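Local coordinates for Cgl0159-like domain-containing protein (Corynebacterium glutamicum, PDB 3FOK), which is of unknown function but belongs to the Cgl0159-like family of alpha/beta proteins, at the interface of chains A and B. Coordinates in Å, arbitrary orientation; residue numbers count along the deposited sequence, not the author numbering. Chains: chain A/B, uncharacterized protein Cgl0159.

The interface of chains A and B. Residues chain A 236-238; chain B 14-15, 18, 69-70, 73, 93, 97.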
# COMPACT_ATOMS: atom_id res chain seq x y z
N THR A 236 -27.83 -19.87 2.87
CA THR A 236 -27.77 -19.12 1.62
C THR A 236 -28.72 -19.61 0.56
O THR A 236 -29.31 -20.68 0.66
CB THR A 236 -26.37 -19.13 0.98
OG1 THR A 236 -25.81 -20.44 1.06
CG2 THR A 236 -25.47 -18.11 1.63
N THR A 237 -28.83 -18.79 -0.47
CA THR A 237 -29.67 -19.06 -1.62
C THR A 237 -28.73 -19.31 -2.79
O THR A 237 -29.15 -19.54 -3.92
CB THR A 237 -30.53 -17.84 -1.94
OG1 THR A 237 -29.69 -16.69 -2.07
CG2 THR A 237 -31.55 -17.60 -0.84
N MSE A 238 -27.43 -19.28 -2.49
CA MSE A 238 -26.41 -19.46 -3.51
C MSE A 238 -26.07 -20.89 -3.89
O MSE A 238 -26.13 -21.80 -3.06
CB MSE A 238 -25.14 -18.74 -3.07
CG MSE A 238 -25.37 -17.27 -2.85
SE MSE A 238 -23.86 -16.40 -2.07
CE MSE A 238 -24.19 -14.61 -2.76
N LEU B 14 -35.42 -18.43 -7.58
CA LEU B 14 -34.24 -17.66 -7.21
C LEU B 14 -32.98 -18.51 -7.24
O LEU B 14 -32.01 -18.17 -7.92
CB LEU B 14 -34.44 -17.06 -5.81
CG LEU B 14 -33.30 -16.29 -5.14
CD1 LEU B 14 -32.82 -15.15 -6.02
CD2 LEU B 14 -33.78 -15.76 -3.80
N ARG B 15 -32.98 -19.63 -6.53
CA ARG B 15 -31.83 -20.52 -6.50
C ARG B 15 -31.38 -20.91 -7.90
O ARG B 15 -30.18 -21.02 -8.17
CB ARG B 15 -32.14 -21.81 -5.71
CG ARG B 15 -32.27 -21.63 -4.21
CD ARG B 15 -32.26 -22.99 -3.51
NE ARG B 15 -33.48 -23.75 -3.77
CZ ARG B 15 -34.59 -23.65 -3.03
NH1 ARG B 15 -34.63 -22.82 -1.99
NH2 ARG B 15 -35.66 -24.38 -3.33
N ARG B 18 -29.66 -17.77 -9.85
CA ARG B 18 -28.28 -17.61 -9.41
C ARG B 18 -27.38 -18.68 -10.03
O ARG B 18 -26.22 -18.42 -10.33
CB ARG B 18 -28.19 -17.72 -7.89
CG ARG B 18 -28.53 -16.44 -7.17
CD ARG B 18 -28.43 -16.63 -5.67
NE ARG B 18 -28.29 -15.34 -5.01
CZ ARG B 18 -27.18 -14.61 -5.05
NH1 ARG B 18 -26.12 -15.04 -5.72
NH2 ARG B 18 -27.14 -13.43 -4.45
N ARG B 69 -31.22 -17.54 6.19
CA ARG B 69 -31.38 -16.52 5.16
C ARG B 69 -32.77 -16.50 4.53
O ARG B 69 -33.26 -15.43 4.15
CB ARG B 69 -30.30 -16.70 4.08
CG ARG B 69 -30.36 -15.66 2.97
CD ARG B 69 -30.17 -14.23 3.48
NE ARG B 69 -28.78 -13.76 3.40
CZ ARG B 69 -27.93 -13.73 4.43
NH1 ARG B 69 -28.33 -14.13 5.63
NH2 ARG B 69 -26.70 -13.29 4.25
N TYR B 70 -33.40 -17.66 4.41
CA TYR B 70 -34.74 -17.71 3.82
C TYR B 70 -35.75 -16.99 4.69
O TYR B 70 -36.62 -16.28 4.18
CB TYR B 70 -35.16 -19.16 3.58
CG TYR B 70 -34.39 -19.81 2.45
CD1 TYR B 70 -34.77 -19.61 1.12
CD2 TYR B 70 -33.25 -20.57 2.71
CE1 TYR B 70 -34.02 -20.15 0.07
CE2 TYR B 70 -32.50 -21.11 1.67
CZ TYR B 70 -32.89 -20.90 0.36
OH TYR B 70 -32.14 -21.43 -0.67
N LEU B 73 -35.14 -13.20 4.53
CA LEU B 73 -35.75 -12.63 3.33
C LEU B 73 -37.27 -12.50 3.48
O LEU B 73 -37.84 -11.51 3.04
CB LEU B 73 -35.40 -13.49 2.11
CG LEU B 73 -33.93 -13.45 1.66
CD1 LEU B 73 -33.70 -14.43 0.53
CD2 LEU B 73 -33.58 -12.03 1.21
N ASP B 93 -25.34 -9.24 -1.19
CA ASP B 93 -26.03 -10.53 -1.24
C ASP B 93 -27.50 -10.42 -0.88
O ASP B 93 -28.36 -11.06 -1.51
CB ASP B 93 -25.32 -11.57 -0.35
CG ASP B 93 -25.32 -11.19 1.12
OD1 ASP B 93 -25.19 -9.99 1.44
OD2 ASP B 93 -25.44 -12.11 1.97
N ASP B 97 -30.77 -10.69 -3.75
CA ASP B 97 -31.88 -11.62 -3.63
C ASP B 97 -33.22 -10.88 -3.71
O ASP B 97 -34.11 -11.28 -4.47
CB ASP B 97 -31.79 -12.41 -2.31
CG ASP B 97 -30.73 -13.50 -2.36
OD1 ASP B 97 -30.19 -13.76 -3.45
OD2 ASP B 97 -30.45 -14.11 -1.30
O HOH W 1 -30.62 -23.47 0.20
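Selenomethionine A:Met238 lies across one face of the B:Arg18 guanidinium, its CG 3.6 Å above the plane and displaced toward the rim, while the in-plane edge is taken by B:Asp97 OD1. Arginine suits this place because its flat cation offers N-H groups at the edge to the acid and a face to carbons. A long, flexible selenoether chain (a thioether in the natural methionine) covers that face without competing for the N-H groups, and CE continues to B:Asp93 CB. In this Cgl0159-like family protein, loop 236-238 of chain A enters a cleft formed by helices 8-20, 69-81 and 92-101 of chain B. The structure alone does not show whether this interface forms in the cell.

B:Arg18 is extended from CG to NE (chi2 179°), which carries its guanidinium side-on to B:Asp97. NE gives a salt bridge of 2.9 Å to the syn lone pair of OD1, and NH2 a longer, more bent bond of 3.2 Å to the same oxygen, from above the carboxylate plane. This grip would steady the carboxylate. The other oxygen, OD2, receives the hydroxyl OG1 of A:Thr237 at 2.8 Å, tip to tip and on the syn side, 29° out of plane.

Threonine fits because its two branches divide the work. OG1 sits between the backbone N and the carbonyl carbon (chi1 53°) and points to the acid; the methyl CG2 turns to apolar neighbours, 3.7 Å from B:Tyr70 CE1, with B:Leu73 CD1 and B:Leu14 CD2 farther off.

Tyrosine suits its place because the ring gives that methyl an apolar surface while OH reaches toward the A:Thr236 carbonyl O, with which it shares a water 2.7 Å from that OH. B:Arg15 NH1 donates nearly in plane to the phenol oxygen at 3.1 Å, and B:Tyr70 CE1 lies in plane at that guanidinium's edge. In the second shell, B:Arg69 NH2 forms a salt bridge with B:Asp93 OD2, tying helix 69-81 to helix 92-101.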